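Local coordinates for protein 373aa long hypothetical citrate synthase (Sulfolobus tokodaii, PDB 1VGP) that is of unproven function but is probably a member of the citrate synthase family, with a mainly helical fold and a two-chain assembly, at residues F43-Y48 against K54-E59; L27-Y32 against T173-I178. All coordinates share one frame; numbering follows the deposited sequence.

Contact 1 (F43-Y48 against K54-E59); sequences FEEVSY and KLPNRE
Tyr48 and Pro56 carry this contact, and Glu45 flanks it. The contact joins helix 43-52 to the connection that leads into helix 58-70. Pro56 CB sits over one face of the Tyr48 ring, 3.5 Å from its centroid and 13° off the ring normal, a CH-pi contact. Tyr48 has CG anti to the backbone N (chi1 -174°), which directs the ring at the proline. The edge of the same ring meets the backbone: Lys54 O lies near the ring plane, 3.3 Å from Tyr48 CD1. Lys54 runs alongside Tyr48, pointing the same way, and its NZ forms a salt bridge with Glu60. About one helical turn earlier, the extended Glu45 chain crosses Pro56 at about a right angle, with Glu45 CG 3.9 Å from Pro56 CD. Its carboxylate turns to other partners. OE1 bonds to Ser41 OG and to Tyr367 OH of the second subunit, while OE2 pairs with Arg373 of that subunit. Arg373 NH2 also bonds to Pro56 O. The chemistry implies a division of labour: CH-pi and apolar contacts join the two segments, and the polar bonds at Glu45 and Pro56 O run to Ser41 and to the second subunit.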
loop_
_atom_site.group_PDB
_atom_site.type_symbol
_atom_site.label_atom_id
_atom_site.label_comp_id
_atom_site.label_asym_id
_atom_site.label_seq_id
_atom_site.Cartn_x
_atom_site.Cartn_y
_atom_site.Cartn_z
ATOM N N PHE A 43 -19.266 11.508 15.615
ATOM C CA PHE A 43 -18.132 10.791 15.040
ATOM C C PHE A 43 -17.543 9.780 16.015
ATOM O O PHE A 43 -17.345 8.622 15.663
ATOM C CB PHE A 43 -17.030 11.759 14.605
ATOM C CG PHE A 43 -15.868 11.074 13.948
ATOM C CD1 PHE A 43 -15.930 10.708 12.600
ATOM C CD2 PHE A 43 -14.716 10.770 14.675
ATOM C CE1 PHE A 43 -14.863 10.055 11.987
ATOM C CE2 PHE A 43 -13.646 10.117 14.072
ATOM C CZ PHE A 43 -13.718 9.759 12.724
ATOM N N GLU A 44 -17.260 10.227 17.235
ATOM C CA GLU A 44 -16.699 9.352 18.255
ATOM C C GLU A 44 -17.544 8.114 18.525
ATOM O O GLU A 44 -17.025 6.992 18.518
ATOM C CB GLU A 44 -16.496 10.118 19.551
ATOM C CG GLU A 44 -15.275 11.006 19.527
ATOM C CD GLU A 44 -15.605 12.460 19.736
ATOM O OE1 GLU A 44 -16.725 12.869 19.355
ATOM O OE2 GLU A 44 -14.742 13.190 20.279
ATOM N N GLU A 45 -18.842 8.302 18.761
ATOM C CA GLU A 45 -19.714 7.171 19.043
ATOM C C GLU A 45 -19.824 6.244 17.842
ATOM O O GLU A 45 -19.748 5.023 17.993
ATOM C CB GLU A 45 -21.107 7.643 19.453
ATOM C CG GLU A 45 -22.079 6.499 19.656
ATOM C CD GLU A 45 -23.388 6.941 20.259
ATOM O OE1 GLU A 45 -24.293 7.311 19.478
ATOM O OE2 GLU A 45 -23.515 6.919 21.504
ATOM N N VAL A 46 -20.000 6.815 16.652
ATOM C CA VAL A 46 -20.095 6.007 15.433
ATOM C C VAL A 46 -18.816 5.218 15.153
ATOM O O VAL A 46 -18.869 4.073 14.688
ATOM C CB VAL A 46 -20.413 6.883 14.203
ATOM C CG1 VAL A 46 -20.353 6.047 12.945
ATOM C CG2 VAL A 46 -21.793 7.513 14.362
ATOM N N SER A 47 -17.669 5.819 15.443
ATOM C CA SER A 47 -16.398 5.126 15.293
ATOM C C SER A 47 -16.302 3.903 16.207
ATOM O O SER A 47 -15.856 2.829 15.782
ATOM C CB SER A 47 -15.240 6.083 15.576
ATOM O OG SER A 47 -15.166 7.081 14.571
ATOM N N TYR A 48 -16.719 4.065 17.459
ATOM C CA TYR A 48 -16.745 2.958 18.410
ATOM C C TYR A 48 -17.691 1.858 17.922
ATOM O O TYR A 48 -17.355 0.672 17.960
ATOM C CB TYR A 48 -17.203 3.469 19.783
ATOM C CG TYR A 48 -17.140 2.439 20.892
ATOM C CD1 TYR A 48 -18.057 1.381 20.952
ATOM C CD2 TYR A 48 -16.149 2.507 21.868
ATOM C CE1 TYR A 48 -17.980 0.411 21.959
ATOM C CE2 TYR A 48 -16.063 1.548 22.876
ATOM C CZ TYR A 48 -16.977 0.499 22.916
ATOM O OH TYR A 48 -16.844 -0.478 23.889
ATOM N N LYS A 54 -20.835 -2.525 18.459
ATOM C CA LYS A 54 -22.019 -2.144 19.223
ATOM C C LYS A 54 -21.896 -0.728 19.776
ATOM O O LYS A 54 -20.787 -0.225 19.957
ATOM C CB LYS A 54 -22.258 -3.131 20.372
ATOM C CG LYS A 54 -21.048 -3.346 21.274
ATOM C CD LYS A 54 -21.302 -2.862 22.704
ATOM C CE LYS A 54 -20.045 -3.001 23.568
ATOM N NZ LYS A 54 -20.364 -3.235 25.010
ATOM N N LEU A 55 -23.040 -0.092 20.027
ATOM C CA LEU A 55 -23.063 1.225 20.649
ATOM C C LEU A 55 -22.471 1.102 22.041
ATOM O O LEU A 55 -22.766 0.145 22.757
ATOM C CB LEU A 55 -24.497 1.747 20.740
ATOM C CG LEU A 55 -25.240 1.959 19.417
ATOM C CD1 LEU A 55 -26.716 2.094 19.691
ATOM C CD2 LEU A 55 -24.711 3.203 18.705
ATOM N N PRO A 56 -21.617 2.063 22.438
ATOM C CA PRO A 56 -20.931 2.055 23.737
ATOM C C PRO A 56 -21.862 2.537 24.846
ATOM O O PRO A 56 -22.716 3.393 24.607
ATOM C CB PRO A 56 -19.781 3.024 23.517
ATOM C CG PRO A 56 -20.402 4.057 22.639
ATOM C CD PRO A 56 -21.270 3.272 21.668
ATOM N N ASN A 57 -21.709 2.009 26.055
ATOM C CA ASN A 57 -22.351 2.645 27.198
ATOM C C ASN A 57 -21.492 3.824 27.624
ATOM O O ASN A 57 -20.409 4.029 27.084
ATOM C CB ASN A 57 -22.517 1.660 28.359
ATOM C CG ASN A 57 -21.199 1.106 28.854
ATOM O OD1 ASN A 57 -20.255 1.850 29.126
ATOM N ND2 ASN A 57 -21.128 -0.214 28.975
ATOM N N ARG A 58 -21.973 4.598 28.590
ATOM C CA ARG A 58 -21.318 5.853 28.941
ATOM C C ARG A 58 -19.861 5.677 29.360
ATOM O O ARG A 58 -19.028 6.548 29.100
ATOM C CB ARG A 58 -22.097 6.552 30.051
ATOM C CG ARG A 58 -22.656 7.908 29.651
ATOM C CD ARG A 58 -24.048 8.112 30.234
ATOM N NE ARG A 58 -24.592 9.429 29.903
ATOM C CZ ARG A 58 -25.891 9.695 29.804
ATOM N NH1 ARG A 58 -26.784 8.727 29.983
ATOM N NH2 ARG A 58 -26.300 10.926 29.526
ATOM N N GLU A 59 -19.553 4.559 30.011
ATOM C CA GLU A 59 -18.192 4.308 30.473
ATOM C C GLU A 59 -17.285 3.897 29.323
ATOM O O GLU A 59 -16.129 4.323 29.252
ATOM C CB GLU A 59 -18.188 3.222 31.547
ATOM C CG GLU A 59 -19.242 3.426 32.618
ATOM C CD GLU A 59 -18.871 2.780 33.936
ATOM O OE1 GLU A 59 -19.729 2.761 34.848
ATOM O OE2 GLU A 59 -17.725 2.291 34.062
#

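Contact 2 (L27-Y32 against T173-I178); sequences LYYRGY and TLILHI
The carbonyl oxygen of Ile175 takes two hydrogen bonds, one from the Tyr29 hydroxyl and one from a backbone amide. The contact joins a beta hairpin to the C-terminal end of helix 164-175 in the buried interior of a citrate synthase-like fold. Tyr29 OH donates to Ile175 O at 2.8 Å, in the carbonyl plane, with a C=O...donor angle of 153°. Ile178 N bonds to Ile175 O at 3.3 Å and closes a type I turn. The Tyr29 hydroxyl is also hydrogen-bonded to Asp179 O, so its proton is probably shared between two carbonyls. Two backbone carbonyls near the end of the helix, those of Ile175 and Asp179, thus share the hydroxyl from the hairpin.

Tyr29 ends the strand and begins the turn. Its CG is anti to the carbonyl carbon (chi1 -71°), and the ring reaches across to the helix. Tyr29 N bonds to Tyr32 O and Tyr32 N to Tyr29 O, both at 2.8 Å, which closes a two-residue hairpin with a type I' turn through Arg30 and Gly31. Ile34 and Leu37 of helix 34-40 also pack against Tyr29.

On the other segment, His177 ND1 donates to Thr173 O at 2.9 Å, nearly straight at 174°, which fixes the rotation of the imidazole. Ile175 O meets the Tyr29 ring at its edge, in the ring plane, and lies 3.4 Å from Tyr29 CE2. The hydrogen bond therefore comes in along the flat of the phenol and not from above it. Ile178 CB approaches the same ring obliquely. The two isoleucines add apolar contact to the tyrosine: Tyr29 CE2 lies 4.4 Å from Ile175 CG2 and 4.3 Å from Ile178 CB.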
loop_
_atom_site.group_PDB
_atom_site.type_symbol
_atom_site.label_atom_id
_atom_site.label_comp_id
_atom_site.label_asym_id
_atom_site.label_seq_id
_atom_site.Cartn_x
_atom_site.Cartn_y
_atom_site.Cartn_z
ATOM N N LEU A 27 -28.517 2.324 4.031
ATOM C CA LEU A 27 -27.130 2.204 4.467
ATOM C C LEU A 27 -27.058 2.007 5.976
ATOM O O LEU A 27 -27.563 2.839 6.731
ATOM C CB LEU A 27 -26.351 3.464 4.065
ATOM C CG LEU A 27 -24.893 3.572 4.542
ATOM C CD1 LEU A 27 -24.082 2.424 3.957
ATOM C CD2 LEU A 27 -24.321 4.912 4.127
ATOM N N TYR A 28 -26.440 0.917 6.417
ATOM C CA TYR A 28 -26.345 0.638 7.845
ATOM C C TYR A 28 -24.909 0.427 8.308
ATOM O O TYR A 28 -24.108 -0.205 7.627
ATOM C CB TYR A 28 -27.167 -0.594 8.201
ATOM C CG TYR A 28 -28.632 -0.473 7.871
ATOM C CD1 TYR A 28 -29.545 -0.047 8.828
ATOM C CD2 TYR A 28 -29.113 -0.830 6.615
ATOM C CE1 TYR A 28 -30.901 0.015 8.548
ATOM C CE2 TYR A 28 -30.468 -0.771 6.320
ATOM C CZ TYR A 28 -31.356 -0.351 7.294
ATOM O OH TYR A 28 -32.708 -0.311 7.024
ATOM N N TYR A 29 -24.595 0.980 9.474
ATOM C CA TYR A 29 -23.337 0.711 10.166
ATOM C C TYR A 29 -23.689 -0.180 11.351
ATOM O O TYR A 29 -24.455 0.234 12.232
ATOM C CB TYR A 29 -22.724 2.001 10.714
ATOM C CG TYR A 29 -22.151 2.986 9.713
ATOM C CD1 TYR A 29 -21.887 2.624 8.387
ATOM C CD2 TYR A 29 -21.830 4.281 10.115
ATOM C CE1 TYR A 29 -21.313 3.537 7.488
ATOM C CE2 TYR A 29 -21.264 5.190 9.237
ATOM C CZ TYR A 29 -21.006 4.820 7.929
ATOM O OH TYR A 29 -20.437 5.742 7.081
ATOM N N ARG A 30 -23.147 -1.393 11.384
ATOM C CA ARG A 30 -23.492 -2.333 12.450
ATOM C C ARG A 30 -25.009 -2.496 12.625
ATOM O O ARG A 30 -25.491 -2.677 13.746
ATOM C CB ARG A 30 -22.874 -1.881 13.779
ATOM C CG ARG A 30 -21.343 -1.841 13.787
ATOM C CD ARG A 30 -20.718 -3.184 13.404
ATOM N NE ARG A 30 -19.278 -3.179 13.610
ATOM C CZ ARG A 30 -18.492 -4.244 13.479
ATOM N NH1 ARG A 30 -17.189 -4.154 13.736
ATOM N NH2 ARG A 30 -19.003 -5.400 13.086
ATOM N N GLY A 31 -25.752 -2.435 11.520
ATOM C CA GLY A 31 -27.191 -2.614 11.582
ATOM C C GLY A 31 -27.947 -1.365 12.001
ATOM O O GLY A 31 -29.173 -1.378 12.125
ATOM N N TYR A 32 -27.223 -0.274 12.224
ATOM C CA TYR A 32 -27.870 0.986 12.541
ATOM C C TYR A 32 -27.973 1.880 11.316
ATOM O O TYR A 32 -27.039 1.971 10.519
ATOM C CB TYR A 32 -27.115 1.684 13.663
ATOM C CG TYR A 32 -27.255 0.947 14.968
ATOM C CD1 TYR A 32 -26.346 -0.046 15.330
ATOM C CD2 TYR A 32 -28.332 1.213 15.830
ATOM C CE1 TYR A 32 -26.502 -0.766 16.517
ATOM C CE2 TYR A 32 -28.501 0.506 17.015
ATOM C CZ TYR A 32 -27.581 -0.485 17.355
ATOM O OH TYR A 32 -27.736 -1.194 18.529
ATOM N N THR A 173 -20.613 15.013 8.370
ATOM C CA THR A 173 -19.920 14.751 7.112
ATOM C C THR A 173 -18.912 13.618 7.263
ATOM O O THR A 173 -18.804 12.733 6.397
ATOM C CB THR A 173 -19.163 15.988 6.590
ATOM O OG1 THR A 173 -20.081 17.049 6.318
ATOM C CG2 THR A 173 -18.416 15.641 5.307
ATOM N N LEU A 174 -18.161 13.644 8.359
ATOM C CA LEU A 174 -17.189 12.580 8.606
ATOM C C LEU A 174 -17.902 11.257 8.880
ATOM O O LEU A 174 -17.443 10.209 8.432
ATOM C CB LEU A 174 -16.288 12.941 9.791
ATOM C CG LEU A 174 -15.354 14.144 9.628
ATOM C CD1 LEU A 174 -14.530 14.289 10.882
ATOM C CD2 LEU A 174 -14.461 13.965 8.417
ATOM N N ILE A 175 -19.018 11.307 9.612
ATOM C CA ILE A 175 -19.796 10.106 9.901
ATOM C C ILE A 175 -20.181 9.420 8.588
ATOM O O ILE A 175 -20.021 8.206 8.436
ATOM C CB ILE A 175 -21.083 10.449 10.696
ATOM C CG1 ILE A 175 -20.739 10.662 12.173
ATOM C CG2 ILE A 175 -22.127 9.345 10.537
ATOM C CD1 ILE A 175 -21.835 11.367 12.955
ATOM N N LEU A 176 -20.667 10.223 7.645
ATOM C CA LEU A 176 -21.127 9.727 6.354
ATOM C C LEU A 176 -20.023 9.094 5.506
ATOM O O LEU A 176 -20.315 8.425 4.516
ATOM C CB LEU A 176 -21.781 10.854 5.553
ATOM C CG LEU A 176 -23.018 11.520 6.154
ATOM C CD1 LEU A 176 -23.507 12.615 5.215
ATOM C CD2 LEU A 176 -24.099 10.485 6.391
ATOM N N HIS A 177 -18.762 9.300 5.883
ATOM C CA HIS A 177 -17.650 8.764 5.096
ATOM C C HIS A 177 -16.825 7.669 5.780
ATOM O O HIS A 177 -15.868 7.168 5.204
ATOM C CB HIS A 177 -16.715 9.897 4.669
ATOM C CG HIS A 177 -17.249 10.732 3.550
ATOM N ND1 HIS A 177 -18.074 11.815 3.759
ATOM C CD2 HIS A 177 -17.075 10.645 2.211
ATOM C CE1 HIS A 177 -18.387 12.362 2.599
ATOM N NE2 HIS A 177 -17.792 11.671 1.644
ATOM N N ILE A 178 -17.198 7.295 7.000
ATOM C CA ILE A 178 -16.400 6.343 7.761
ATOM C C ILE A 178 -16.203 5.015 7.005
ATOM O O ILE A 178 -15.075 4.527 6.876
ATOM C CB ILE A 178 -17.032 6.111 9.147
ATOM C CG1 ILE A 178 -16.701 7.304 10.047
ATOM C CG2 ILE A 178 -16.521 4.823 9.777
ATOM C CD1 ILE A 178 -17.393 7.288 11.403
#

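Contacts 1 and 2 lie on the same side of the chain's centre, their own centres about 13 Å apart. Along the chain the order is 27-32, 43-48, 54-59, 173-178, so contact 1 is nested inside the long loop that contact 2 closes. The face of helix 43-52 bearing Phe43 and Val46 brings the contacts together. Val46 CG1 touches both Tyr29 CD2 and Ile178 CD1 at 3.6 Å, and Phe43 packs on Leu174. Leu55 CD1 also packs on Tyr32 CZ at 3.6 Å. The hairpin, this helix and the end of helix 164-175 therefore pack together as one buried cluster. Both contacts also reach the second subunit, which links this cluster to the dimer interface.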